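Local coordinates for protein coenzyme A transferase (Yersinia pestis, PDB 3QLI) that probably transfers coenzyme A between carboxylic acids, with likely acetate CoA-transferase activity, and is a potential virulence factor, at residues Y74-K79 / S98-A103; M184-G189 / Y305-P310; K284-G289 / A327-V332; I379-S384 / Y411-F416. All coordinates share one frame; numbering follows the deposited sequence.

In the fold
Contact 1 belongs to the N-terminal half of the chain, contacts 3 and 4 to the C-terminal half, and contact 2 bridges the two. Contact 1 lies past the ends of neighbouring strands 70-74 and 94-98 of the parallel sheet. Contact 4 pairs strands 377-381 and 411-414 of the second, mixed sheet, and its centre is about 26 Å from that of contact 1. Contact 2 ties the loop after strand 175-180 to the end of helix 300-306. The centre of contact 3 lies about 21 Å from that of contact 2. Contacts 2 and 3 alternate along the chain; the other pairs come in series. Coenzyme A-binding residues lie on both halves, near contacts 1 and 4 but away from contact 3.

Contact 1: Y74-K79 / S98-A103; sequences YFETAK and SMFVTA
Phe75 reaches across to Met99 and Phe100, and its ring can be followed atom by atom. Phe75 CB lies 4.0 Å from Phe100 CD2. CG sits beside the backbone N (chi1 -75°). CD1 stands over the centre of the Phe100 ring, making an edge-to-face pair with planes at 88° and centroids 4.7 Å apart. CE1 also approaches Met99 O. Phe75 CZ, at the tip, meets Met99 CB at 3.3 Å, and this CB forms a CH-pi contact over one face of Phe75. Met99 SD approaches CE2 obliquely, a Met-aromatic contact.

Polar bonds run alongside. Met99 N donates to Tyr74 O at 2.9 Å, nearly along the C=O axis. Ser98 OG donates to Tyr74 OH at 2.8 Å. Water 1 donates to both Thr77 OG1 and Phe100 O, bridging the segments. Glu105 also bonds Tyr74 OH and Thr77 OG1.

Both segments follow parallel strands of the N-terminal sheet and lead into helices. They carry Glu76 and Ala103, which bind coenzyme A. Glu76 OE1 lies 3.3 Å from Phe100 CD2. The Phe100 ring, met edge-to-face by Phe75, thus packs against a carboxylate of the coenzyme A site, while Met99 lies farther off.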
loop_
_atom_site.group_PDB
_atom_site.type_symbol
_atom_site.label_atom_id
_atom_site.label_comp_id
_atom_site.label_asym_id
_atom_site.label_seq_id
_atom_site.Cartn_x
_atom_site.Cartn_y
_atom_site.Cartn_z
ATOM N N TYR A 74 -15.181 15.582 -3.505
ATOM C CA TYR A 74 -15.844 14.638 -4.404
ATOM C C TYR A 74 -14.854 13.796 -5.208
ATOM O O TYR A 74 -13.678 14.159 -5.314
ATOM C CB TYR A 74 -16.751 15.414 -5.374
ATOM C CG TYR A 74 -15.946 16.272 -6.321
ATOM C CD1 TYR A 74 -15.683 15.851 -7.617
ATOM C CD2 TYR A 74 -15.414 17.485 -5.905
ATOM C CE1 TYR A 74 -14.920 16.625 -8.479
ATOM C CE2 TYR A 74 -14.640 18.271 -6.763
ATOM C CZ TYR A 74 -14.395 17.833 -8.042
ATOM O OH TYR A 74 -13.618 18.601 -8.891
ATOM N N PHE A 75 -15.367 12.719 -5.805
ATOM C CA PHE A 75 -14.611 11.782 -6.637
ATOM C C PHE A 75 -15.351 11.531 -7.955
ATOM O O PHE A 75 -16.569 11.685 -8.022
ATOM C CB PHE A 75 -14.520 10.417 -5.949
ATOM C CG PHE A 75 -13.552 10.349 -4.806
ATOM C CD1 PHE A 75 -12.260 9.897 -5.003
ATOM C CD2 PHE A 75 -13.951 10.684 -3.524
ATOM C CE1 PHE A 75 -11.375 9.810 -3.950
ATOM C CE2 PHE A 75 -13.067 10.600 -2.467
ATOM C CZ PHE A 75 -11.779 10.161 -2.680
ATOM N N GLU A 76 -14.623 11.115 -8.990
ATOM C CA GLU A 76 -15.236 10.765 -10.279
ATOM C C GLU A 76 -16.166 11.788 -10.944
ATOM O O GLU A 76 -17.359 11.541 -11.098
ATOM C CB GLU A 76 -15.921 9.399 -10.195
ATOM C CG GLU A 76 -15.947 8.642 -11.514
ATOM C CD GLU A 76 -14.564 8.440 -12.107
ATOM O OE1 GLU A 76 -13.591 8.311 -11.337
ATOM O OE2 GLU A 76 -14.450 8.405 -13.350
ATOM N N THR A 77 -15.612 12.937 -11.313
ATOM C CA THR A 77 -16.372 14.015 -11.941
ATOM C C THR A 77 -17.018 13.656 -13.283
ATOM O O THR A 77 -16.478 12.881 -14.068
ATOM C CB THR A 77 -15.476 15.243 -12.190
ATOM O OG1 THR A 77 -14.451 15.301 -11.193
ATOM C CG2 THR A 77 -16.297 16.520 -12.154
ATOM N N ALA A 78 -18.187 14.243 -13.524
ATOM C CA ALA A 78 -18.952 14.042 -14.750
ATOM C C ALA A 78 -19.306 15.405 -15.340
ATOM O O ALA A 78 -19.270 16.414 -14.638
ATOM C CB ALA A 78 -20.207 13.244 -14.472
ATOM N N LYS A 79 -19.733 15.410 -16.594
ATOM C CA LYS A 79 -20.040 16.645 -17.295
ATOM C C LYS A 79 -21.077 17.446 -16.527
ATOM O O LYS A 79 -21.076 18.674 -16.582
ATOM C CB LYS A 79 -20.546 16.349 -18.708
ATOM C CG LYS A 79 -20.799 17.588 -19.547
ATOM C CD LYS A 79 -21.028 17.231 -21.007
ATOM C CE LYS A 79 -21.445 18.450 -21.813
ATOM N NZ LYS A 79 -20.535 19.603 -21.584
ATOM N N SER A 98 -11.067 18.482 -5.057
ATOM C CA SER A 98 -11.208 17.276 -5.852
ATOM C C SER A 98 -10.355 16.187 -5.246
ATOM O O SER A 98 -9.202 16.415 -4.882
ATOM C CB SER A 98 -10.739 17.555 -7.279
ATOM O OG SER A 98 -11.139 18.850 -7.694
ATOM N N MET A 99 -10.917 14.992 -5.156
ATOM C CA MET A 99 -10.187 13.866 -4.595
ATOM C C MET A 99 -9.704 12.887 -5.668
ATOM O O MET A 99 -8.915 11.988 -5.381
ATOM C CB MET A 99 -11.024 13.217 -3.498
ATOM C CG MET A 99 -11.301 14.243 -2.386
ATOM S SD MET A 99 -12.373 13.726 -1.046
ATOM C CE MET A 99 -11.259 12.709 -0.072
ATOM N N PHE A 100 -10.192 13.077 -6.896
ATOM C CA PHE A 100 -9.627 12.480 -8.112
ATOM C C PHE A 100 -9.410 13.649 -9.055
ATOM O O PHE A 100 -10.245 14.556 -9.108
ATOM C CB PHE A 100 -10.635 11.581 -8.836
ATOM C CG PHE A 100 -10.761 10.186 -8.293
ATOM C CD1 PHE A 100 -9.839 9.667 -7.404
ATOM C CD2 PHE A 100 -11.820 9.378 -8.713
ATOM C CE1 PHE A 100 -9.982 8.363 -6.924
ATOM C CE2 PHE A 100 -11.967 8.081 -8.245
ATOM C CZ PHE A 100 -11.044 7.576 -7.343
ATOM N N VAL A 101 -8.321 13.642 -9.815
ATOM C CA VAL A 101 -8.136 14.661 -10.848
ATOM C C VAL A 101 -8.446 14.044 -12.218
ATOM O O VAL A 101 -7.687 13.211 -12.713
ATOM C CB VAL A 101 -6.709 15.275 -10.798
ATOM C CG1 VAL A 101 -6.474 16.252 -11.962
ATOM C CG2 VAL A 101 -6.478 15.968 -9.456
ATOM N N THR A 102 -9.588 14.416 -12.796
ATOM C CA THR A 102 -10.012 13.879 -14.086
ATOM C C THR A 102 -9.888 14.927 -15.193
ATOM O O THR A 102 -9.369 16.016 -14.973
ATOM C CB THR A 102 -11.486 13.362 -14.071
ATOM O OG1 THR A 102 -12.390 14.466 -14.162
ATOM C CG2 THR A 102 -11.788 12.556 -12.809
ATOM N N ALA A 103 -10.378 14.593 -16.383
ATOM C CA ALA A 103 -10.330 15.516 -17.518
ATOM C C ALA A 103 -10.873 16.899 -17.148
ATOM O O ALA A 103 -10.295 17.929 -17.521
ATOM C CB ALA A 103 -11.097 14.940 -18.719
HETATM O O HOH W 1 -12.968 13.749 -9.478
#

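Contact 2: M184-G189 / Y305-P310; sequences MPRVQG and YLNDHP
Asn307 and Arg186 meet through a side chain and a backbone N-H. The Asn307 CG is anti to its own backbone N (chi1 -168°), and OD1 reaches Arg186 N at 2.8 Å. The bond is almost straight, with 175° at the hydrogen, and the donor is tilted slightly from the amide plane. The same OD1 lies 3.5 Å from Pro185 CA. Next along the chain, Asp308 N donates to Arg186 O at 2.8 Å. Arg186 is therefore held through both its N-H and its C=O.

The Arg186 side chain starts extended and bends at chi3. It runs beside Asp308, pointing the same way, and Arg186 CD lies 3.5 Å from Asp308 OD1. The guanidinium and carboxylate planes are 18° apart, but Arg186 NH1 is 4.4 Å from Asp308 OD2, beyond a salt bridge. Gln188 is extended beyond CG. Its NE2 donates to water 3, which donates to Asp308 OD1. Water 2 links Gln188 N to His309 O. On the apolar side, Leu306 CB packs on Val187 CG2 at 4.0 Å and also touches Pro185 CB.

Leu306 to His309 form a type II beta turn at the end of helix 300-306. This turn docks on a loop that follows strand 175-180 and so joins the two halves of the chain. The chemistry implies a join fixed by two direct hydrogen bonds to the Arg186 backbone. The nearby opposite charges may add a weak attraction, and two waters bridge the more exposed side.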
loop_
_atom_site.group_PDB
_atom_site.type_symbol
_atom_site.label_atom_id
_atom_site.label_comp_id
_atom_site.label_asym_id
_atom_site.label_seq_id
_atom_site.Cartn_x
_atom_site.Cartn_y
_atom_site.Cartn_z
ATOM N N MET A 184 -32.892 6.406 -12.552
ATOM C CA MET A 184 -31.915 5.799 -11.641
ATOM C C MET A 184 -32.418 4.421 -11.211
ATOM O O MET A 184 -33.489 4.308 -10.632
ATOM C CB MET A 184 -31.692 6.682 -10.402
ATOM C CG MET A 184 -30.643 6.113 -9.442
ATOM S SD MET A 184 -28.987 5.999 -10.139
ATOM C CE MET A 184 -28.414 7.688 -9.973
ATOM N N PRO A 185 -31.655 3.363 -11.505
ATOM C CA PRO A 185 -32.126 2.026 -11.119
ATOM C C PRO A 185 -32.226 1.832 -9.602
ATOM O O PRO A 185 -31.449 2.416 -8.837
ATOM C CB PRO A 185 -31.055 1.096 -11.702
ATOM C CG PRO A 185 -29.817 1.975 -11.823
ATOM C CD PRO A 185 -30.377 3.314 -12.235
ATOM N N ARG A 186 -33.190 1.013 -9.190
ATOM C CA ARG A 186 -33.335 0.606 -7.802
ATOM C C ARG A 186 -32.406 -0.572 -7.563
ATOM O O ARG A 186 -32.716 -1.712 -7.923
ATOM C CB ARG A 186 -34.786 0.213 -7.514
ATOM C CG ARG A 186 -35.060 -0.127 -6.061
ATOM C CD ARG A 186 -36.534 -0.443 -5.828
ATOM N NE ARG A 186 -37.375 0.748 -5.720
ATOM C CZ ARG A 186 -37.875 1.428 -6.750
ATOM N NH1 ARG A 186 -37.608 1.053 -7.998
ATOM N NH2 ARG A 186 -38.646 2.494 -6.533
ATOM N N VAL A 187 -31.258 -0.290 -6.965
ATOM C CA VAL A 187 -30.214 -1.295 -6.797
ATOM C C VAL A 187 -30.178 -1.823 -5.373
ATOM O O VAL A 187 -30.274 -1.046 -4.431
ATOM C CB VAL A 187 -28.848 -0.697 -7.176
ATOM C CG1 VAL A 187 -27.718 -1.643 -6.789
ATOM C CG2 VAL A 187 -28.824 -0.383 -8.677
ATOM N N GLN A 188 -30.058 -3.140 -5.218
ATOM C CA GLN A 188 -29.929 -3.736 -3.891
ATOM C C GLN A 188 -28.476 -3.677 -3.444
ATOM O O GLN A 188 -27.552 -3.842 -4.253
ATOM C CB GLN A 188 -30.402 -5.197 -3.900
ATOM C CG GLN A 188 -31.894 -5.347 -4.221
ATOM C CD GLN A 188 -32.315 -6.791 -4.474
ATOM O OE1 GLN A 188 -31.571 -7.732 -4.185
ATOM N NE2 GLN A 188 -33.516 -6.964 -5.027
ATOM N N GLY A 189 -28.267 -3.458 -2.157
ATOM C CA GLY A 189 -26.911 -3.418 -1.647
ATOM C C GLY A 189 -26.834 -3.072 -0.183
ATOM O O GLY A 189 -27.844 -2.761 0.451
ATOM N N TYR A 305 -30.623 -2.458 -16.804
ATOM C CA TYR A 305 -30.441 -3.844 -16.394
ATOM C C TYR A 305 -30.219 -4.012 -14.881
ATOM O O TYR A 305 -30.582 -5.038 -14.310
ATOM C CB TYR A 305 -29.293 -4.492 -17.182
ATOM C CG TYR A 305 -29.147 -5.969 -16.888
ATOM C CD1 TYR A 305 -30.027 -6.899 -17.444
ATOM C CD2 TYR A 305 -28.140 -6.437 -16.052
ATOM C CE1 TYR A 305 -29.905 -8.255 -17.173
ATOM C CE2 TYR A 305 -28.013 -7.788 -15.773
ATOM C CZ TYR A 305 -28.899 -8.691 -16.340
ATOM O OH TYR A 305 -28.774 -10.040 -16.067
ATOM N N LEU A 306 -29.640 -3.009 -14.230
ATOM C CA LEU A 306 -29.351 -3.115 -12.796
ATOM C C LEU A 306 -30.606 -3.040 -11.962
ATOM O O LEU A 306 -30.613 -3.460 -10.814
ATOM C CB LEU A 306 -28.403 -2.001 -12.338
ATOM C CG LEU A 306 -27.145 -1.823 -13.186
ATOM C CD1 LEU A 306 -26.308 -0.676 -12.610
ATOM C CD2 LEU A 306 -26.349 -3.121 -13.237
ATOM N N ASN A 307 -31.669 -2.494 -12.536
ATOM C CA ASN A 307 -32.881 -2.245 -11.772
ATOM C C ASN A 307 -33.465 -3.520 -11.161
ATOM O O ASN A 307 -33.859 -4.428 -11.878
ATOM C CB ASN A 307 -33.914 -1.535 -12.652
ATOM C CG ASN A 307 -35.084 -0.999 -11.856
ATOM O OD1 ASN A 307 -34.929 -0.086 -11.034
ATOM N ND2 ASN A 307 -36.270 -1.562 -12.096
ATOM N N ASP A 308 -33.500 -3.587 -9.832
ATOM C CA ASP A 308 -34.152 -4.693 -9.130
ATOM C C ASP A 308 -33.549 -6.049 -9.443
ATOM O O ASP A 308 -34.251 -7.058 -9.415
ATOM C CB ASP A 308 -35.640 -4.750 -9.485
ATOM C CG ASP A 308 -36.441 -3.663 -8.808
ATOM O OD1 ASP A 308 -36.206 -3.413 -7.612
ATOM O OD2 ASP A 308 -37.307 -3.060 -9.474
ATOM N N HIS A 309 -32.259 -6.072 -9.759
ATOM C CA HIS A 309 -31.578 -7.321 -10.062
ATOM C C HIS A 309 -31.187 -8.000 -8.767
ATOM O O HIS A 309 -30.431 -7.420 -7.983
ATOM C CB HIS A 309 -30.314 -7.036 -10.865
ATOM C CG HIS A 309 -29.813 -8.222 -11.621
ATOM N ND1 HIS A 309 -29.560 -9.433 -11.017
ATOM C CD2 HIS A 309 -29.525 -8.386 -12.933
ATOM C CE1 HIS A 309 -29.142 -10.297 -11.928
ATOM N NE2 HIS A 309 -29.112 -9.687 -13.100
ATOM N N PRO A 310 -31.674 -9.236 -8.537
ATOM C CA PRO A 310 -31.453 -9.912 -7.251
ATOM C C PRO A 310 -30.065 -10.525 -7.113
ATOM O O PRO A 310 -29.723 -11.014 -6.028
ATOM C CB PRO A 310 -32.501 -11.041 -7.250
ATOM C CG PRO A 310 -33.358 -10.818 -8.473
ATOM C CD PRO A 310 -32.566 -10.003 -9.422
HETATM O O HOH W 2 -29.703 -4.775 -7.493
HETATM O O HOH W 3 -35.173 -4.476 -5.627
#

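Contact 3: K284-G289 / A327-V332; sequences KTLDRG and AQNDNV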
loop_
_atom_site.group_PDB
_atom_site.type_symbol
_atom_site.label_atom_id
_atom_site.label_comp_id
_atom_site.label_asym_id
_atom_site.label_seq_id
_atom_site.Cartn_x
_atom_site.Cartn_y
_atom_site.Cartn_z
ATOM N N LYS A 284 -17.288 -17.959 -5.252
ATOM C CA LYS A 284 -16.832 -16.974 -4.272
ATOM C C LYS A 284 -16.977 -17.471 -2.842
ATOM O O LYS A 284 -17.855 -18.284 -2.521
ATOM C CB LYS A 284 -17.569 -15.634 -4.421
ATOM C CG LYS A 284 -17.341 -14.935 -5.760
ATOM C CD LYS A 284 -17.497 -13.396 -5.643
ATOM C CE LYS A 284 -18.870 -13.001 -5.162
ATOM N NZ LYS A 284 -19.095 -11.517 -5.134
ATOM N N THR A 285 -16.106 -16.963 -1.980
ATOM C CA THR A 285 -16.199 -17.210 -0.551
ATOM C C THR A 285 -17.118 -16.174 0.110
ATOM O O THR A 285 -17.943 -16.509 0.961
ATOM C CB THR A 285 -14.802 -17.178 0.089
ATOM O OG1 THR A 285 -14.043 -18.277 -0.416
ATOM C CG2 THR A 285 -14.882 -17.247 1.625
ATOM N N LEU A 286 -16.980 -14.914 -0.282
ATOM C CA LEU A 286 -17.848 -13.874 0.255
ATOM C C LEU A 286 -18.907 -13.521 -0.772
ATOM O O LEU A 286 -18.664 -13.622 -1.978
ATOM C CB LEU A 286 -17.035 -12.616 0.591
ATOM C CG LEU A 286 -15.897 -12.800 1.590
ATOM C CD1 LEU A 286 -15.175 -11.455 1.880
ATOM C CD2 LEU A 286 -16.436 -13.421 2.878
ATOM N N ASP A 287 -20.072 -13.081 -0.303
ATOM C CA ASP A 287 -21.130 -12.640 -1.207
ATOM C C ASP A 287 -21.445 -13.698 -2.254
ATOM O O ASP A 287 -21.661 -13.397 -3.432
ATOM C CB ASP A 287 -20.718 -11.342 -1.887
ATOM C CG ASP A 287 -20.256 -10.294 -0.889
ATOM O OD1 ASP A 287 -21.106 -9.746 -0.157
ATOM O OD2 ASP A 287 -19.044 -10.034 -0.827
ATOM N N ARG A 288 -21.453 -14.955 -1.836
ATOM C CA ARG A 288 -21.674 -16.011 -2.809
ATOM C C ARG A 288 -23.012 -15.802 -3.501
ATOM O O ARG A 288 -24.024 -15.473 -2.866
ATOM C CB ARG A 288 -21.588 -17.395 -2.153
ATOM C CG ARG A 288 -21.729 -18.547 -3.155
ATOM C CD ARG A 288 -21.466 -19.900 -2.491
ATOM N NE ARG A 288 -21.917 -21.003 -3.338
ATOM C CZ ARG A 288 -21.375 -22.220 -3.339
ATOM N NH1 ARG A 288 -20.349 -22.493 -2.537
ATOM N NH2 ARG A 288 -21.852 -23.163 -4.147
ATOM N N GLY A 289 -23.017 -15.962 -4.816
ATOM C CA GLY A 289 -24.243 -15.823 -5.580
ATOM C C GLY A 289 -24.543 -14.409 -6.064
ATOM O O GLY A 289 -25.496 -14.203 -6.809
ATOM N N ALA A 327 -9.074 -10.511 -1.001
ATOM C CA ALA A 327 -8.244 -11.714 -0.968
ATOM C C ALA A 327 -8.980 -12.948 -0.454
ATOM O O ALA A 327 -8.484 -14.065 -0.605
ATOM C CB ALA A 327 -6.980 -11.471 -0.124
ATOM N N GLN A 328 -10.139 -12.759 0.167
ATOM C CA GLN A 328 -10.879 -13.907 0.712
ATOM C C GLN A 328 -11.552 -14.738 -0.372
ATOM O O GLN A 328 -11.873 -15.907 -0.160
ATOM C CB GLN A 328 -11.902 -13.465 1.758
ATOM C CG GLN A 328 -11.299 -12.617 2.892
ATOM C CD GLN A 328 -10.117 -13.285 3.559
ATOM O OE1 GLN A 328 -10.221 -14.418 4.029
ATOM N NE2 GLN A 328 -8.968 -12.584 3.596
ATOM N N ASN A 329 -11.772 -14.139 -1.533
ATOM C CA ASN A 329 -12.247 -14.908 -2.674
ATOM C C ASN A 329 -11.056 -15.529 -3.391
ATOM O O ASN A 329 -10.037 -14.872 -3.581
ATOM C CB ASN A 329 -13.084 -14.038 -3.618
ATOM C CG ASN A 329 -14.414 -13.624 -3.001
ATOM O OD1 ASN A 329 -15.080 -14.435 -2.359
ATOM N ND2 ASN A 329 -14.800 -12.357 -3.185
ATOM N N ASP A 330 -11.175 -16.810 -3.754
ATOM C CA ASP A 330 -10.112 -17.513 -4.455
ATOM C C ASP A 330 -10.081 -17.102 -5.918
ATOM O O ASP A 330 -11.116 -16.718 -6.483
ATOM C CB ASP A 330 -10.339 -19.023 -4.394
ATOM C CG ASP A 330 -10.071 -19.610 -3.016
ATOM O OD1 ASP A 330 -9.763 -18.855 -2.069
ATOM O OD2 ASP A 330 -10.184 -20.846 -2.886
ATOM N N ASN A 331 -8.900 -17.193 -6.530
ATOM C CA ASN A 331 -8.765 -16.999 -7.965
ATOM C C ASN A 331 -9.220 -15.620 -8.412
ATOM O O ASN A 331 -9.779 -15.466 -9.489
ATOM C CB ASN A 331 -9.535 -18.090 -8.731
ATOM C CG ASN A 331 -9.031 -19.497 -8.407
ATOM O OD1 ASN A 331 -7.843 -19.790 -8.537
ATOM N ND2 ASN A 331 -9.932 -20.358 -7.965
ATOM N N VAL A 332 -8.980 -14.613 -7.581
ATOM C CA VAL A 332 -9.229 -13.246 -8.008
ATOM C C VAL A 332 -8.380 -12.942 -9.232
ATOM O O VAL A 332 -7.198 -13.308 -9.294
ATOM C CB VAL A 332 -8.893 -12.235 -6.892
ATOM C CG1 VAL A 332 -8.946 -10.799 -7.430
ATOM C CG2 VAL A 332 -9.860 -12.413 -5.718
HETATM O O HOH W 4 -17.488 -10.641 -3.054
HETATM O O HOH W 5 -13.426 -18.520 -3.240
HETATM O O HOH W 6 -11.485 -19.195 0.301
#
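Asn329 turns its amide into the 284-289 loop, and its OD1 is gripped by two consecutive backbone N-H groups. Thr285 N donates at 2.8 Å to OD1 of Asn329, along a bent path of 132° and from slightly out of the amide plane. Leu286 N donates to the same Asn329 OD1 at 2.9 Å, nearly straight at 171° and in the plane. The Lys284 side chain crosses this amide obliquely. Its CB lies 3.4 Å from Asn329 OD1, while CD is near ND2.

The 327-332 loop leads into strand 332-337 of the mixed sheet in the C-terminal half. The 284-289 loop comes before strand 291-293 and touches that sheet through Lys284, which meets Cys237 of strand 237-240. Asn329 touches Cys237 as well. Lys284 NZ also bonds to the backbone O of Arg290 and of Ile261.

Leu286 lies across Gln328, with Leu286 CD1 meeting CB of Gln328 at 3.8 Å. Thr285 CB sits 3.2 Å from Gln328 O. Waters add bridges between the loops. Water 4 accepts from Lys284 NZ and Asn329 ND2 and donates to Asp287 OD2. Water 5 joins Thr285 OG1 to Asp330 N, and water 6 joins that hydroxyl to Asp330 OD1.

Contact 4: I379-S384 / Y411-F416; sequences IIATPS and YIVTEF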
loop_
_atom_site.group_PDB
_atom_site.type_symbol
_atom_site.label_atom_id
_atom_site.label_comp_id
_atom_site.label_asym_id
_atom_site.label_seq_id
_atom_site.Cartn_x
_atom_site.Cartn_y
_atom_site.Cartn_z
ATOM N N ILE A 379 -3.192 -8.075 -12.926
ATOM C CA ILE A 379 -2.695 -7.767 -14.259
ATOM C C ILE A 379 -2.793 -6.261 -14.489
ATOM O O ILE A 379 -3.832 -5.641 -14.224
ATOM C CB ILE A 379 -3.530 -8.482 -15.347
ATOM C CG1 ILE A 379 -3.375 -10.001 -15.205
ATOM C CG2 ILE A 379 -3.108 -8.005 -16.742
ATOM C CD1 ILE A 379 -4.491 -10.810 -15.860
ATOM N N ILE A 380 -1.708 -5.669 -14.963
ATOM C CA ILE A 380 -1.742 -4.271 -15.378
ATOM C C ILE A 380 -1.299 -4.271 -16.836
ATOM O O ILE A 380 -0.249 -4.808 -17.166
ATOM C CB ILE A 380 -0.819 -3.401 -14.528
ATOM C CG1 ILE A 380 -1.380 -3.295 -13.093
ATOM C CG2 ILE A 380 -0.662 -2.028 -15.171
ATOM C CD1 ILE A 380 -0.436 -2.593 -12.095
ATOM N N ALA A 381 -2.121 -3.700 -17.707
ATOM C CA ALA A 381 -1.903 -3.841 -19.143
ATOM C C ALA A 381 -1.823 -2.488 -19.821
ATOM O O ALA A 381 -2.498 -1.539 -19.411
ATOM C CB ALA A 381 -3.030 -4.664 -19.763
ATOM N N THR A 382 -1.011 -2.402 -20.872
ATOM C CA THR A 382 -1.004 -1.211 -21.720
ATOM C C THR A 382 -0.502 -1.590 -23.107
ATOM O O THR A 382 0.326 -2.494 -23.235
ATOM C CB THR A 382 -0.069 -0.111 -21.168
ATOM O OG1 THR A 382 -0.013 0.989 -22.090
ATOM C CG2 THR A 382 1.340 -0.657 -20.974
ATOM N N PRO A 383 -1.008 -0.907 -24.150
ATOM C CA PRO A 383 -0.342 -1.001 -25.460
ATOM C C PRO A 383 1.101 -0.536 -25.266
ATOM O O PRO A 383 1.339 0.306 -24.385
ATOM C CB PRO A 383 -1.081 0.032 -26.321
ATOM C CG PRO A 383 -2.300 0.428 -25.547
ATOM C CD PRO A 383 -2.073 0.111 -24.111
ATOM N N SER A 384 2.039 -1.031 -26.071
ATOM C CA SER A 384 3.445 -0.725 -25.852
ATOM C C SER A 384 3.838 0.672 -26.316
ATOM O O SER A 384 4.864 1.194 -25.888
ATOM C CB SER A 384 4.338 -1.760 -26.544
ATOM O OG SER A 384 4.261 -1.613 -27.950
ATOM N N TYR A 411 1.696 -8.910 -12.453
ATOM C CA TYR A 411 1.754 -9.258 -13.860
ATOM C C TYR A 411 1.550 -8.037 -14.732
ATOM O O TYR A 411 0.592 -7.291 -14.537
ATOM C CB TYR A 411 0.612 -10.219 -14.203
ATOM C CG TYR A 411 0.922 -11.692 -14.098
ATOM C CD1 TYR A 411 1.531 -12.371 -15.143
ATOM C CD2 TYR A 411 0.573 -12.410 -12.965
ATOM C CE1 TYR A 411 1.803 -13.722 -15.052
ATOM C CE2 TYR A 411 0.842 -13.757 -12.864
ATOM C CZ TYR A 411 1.455 -14.409 -13.909
ATOM O OH TYR A 411 1.722 -15.753 -13.806
ATOM N N ILE A 412 2.430 -7.832 -15.706
ATOM C CA ILE A 412 2.206 -6.752 -16.659
ATOM C C ILE A 412 1.977 -7.372 -18.029
ATOM O O ILE A 412 2.471 -8.463 -18.302
ATOM C CB ILE A 412 3.383 -5.784 -16.726
ATOM C CG1 ILE A 412 4.693 -6.533 -16.997
ATOM C CG2 ILE A 412 3.452 -4.957 -15.422
ATOM C CD1 ILE A 412 5.875 -5.606 -17.322
ATOM N N VAL A 413 1.219 -6.678 -18.871
ATOM C CA VAL A 413 0.862 -7.195 -20.193
ATOM C C VAL A 413 0.883 -6.080 -21.221
ATOM O O VAL A 413 0.385 -4.987 -20.959
ATOM C CB VAL A 413 -0.548 -7.801 -20.195
ATOM C CG1 VAL A 413 -1.022 -8.084 -21.646
ATOM C CG2 VAL A 413 -0.582 -9.072 -19.330
ATOM N N THR A 414 1.479 -6.358 -22.384
ATOM C CA THR A 414 1.338 -5.501 -23.559
ATOM C C THR A 414 0.923 -6.421 -24.713
ATOM O O THR A 414 0.713 -7.614 -24.508
ATOM C CB THR A 414 2.663 -4.772 -23.945
ATOM O OG1 THR A 414 3.597 -5.723 -24.476
ATOM C CG2 THR A 414 3.302 -4.034 -22.744
ATOM N N GLU A 415 0.814 -5.878 -25.919
ATOM C CA GLU A 415 0.469 -6.705 -27.073
ATOM C C GLU A 415 1.555 -7.755 -27.378
ATOM O O GLU A 415 1.324 -8.710 -28.134
ATOM C CB GLU A 415 0.152 -5.839 -28.304
ATOM C CG GLU A 415 1.345 -5.131 -28.958
ATOM C CD GLU A 415 1.609 -3.736 -28.401
ATOM O OE1 GLU A 415 1.243 -3.452 -27.237
ATOM O OE2 GLU A 415 2.184 -2.905 -29.136
ATOM N N PHE A 416 2.721 -7.614 -26.758
ATOM C CA PHE A 416 3.812 -8.592 -26.965
ATOM C C PHE A 416 3.958 -9.688 -25.898
ATOM O O PHE A 416 4.864 -10.519 -25.966
ATOM C CB PHE A 416 5.140 -7.865 -27.185
ATOM C CG PHE A 416 5.115 -6.946 -28.374
ATOM C CD1 PHE A 416 5.006 -7.459 -29.658
ATOM C CD2 PHE A 416 5.148 -5.576 -28.206
ATOM C CE1 PHE A 416 4.965 -6.614 -30.765
ATOM C CE2 PHE A 416 5.115 -4.722 -29.301
ATOM C CZ PHE A 416 5.017 -5.239 -30.581
#
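Phe416 has Ser384 OG at its ring edge, near the plane, 3.5 Å from CE2. One face of the ring carries CG of the adjacent Glu415, offset toward the rim. These groups lie just past two parallel strands, 379-381 and 411-414, neighbours in the mixed sheet of the C-terminal half.

The strands are paired by Ile380 N to Tyr411 O at 2.8 Å, Val413 N to Ile380 O, and Thr382 N to Val413 O. Ile379, Ala381, Tyr411 and Val413 share one face of the sheet. There Ile379 CG2 meets Val413 CG2 at 3.8 Å, and Ala381 CB lies near Val413 CB. Ile224 and Ile227 of helix 220-230 touch Val413. The other face carries Ile380 and Ile412, and Ile380 touches Gln363, a coenzyme A-binding residue.

Beyond the strands, Thr414 OG1 accepts from Phe416 N in an ST turn and also bonds to Leu436 O. The Glu415 CG stands between the backbone N and the carbonyl carbon (chi1 71°), and the chain bends at chi2. Its carboxylate binds Ser384 twice. Glu415 OE1 takes Ser384 N at 2.8 Å with its syn lone pair. Ser384 OG donates to Glu415 OE2 at 2.7 Å, from 43° above the carboxylate plane.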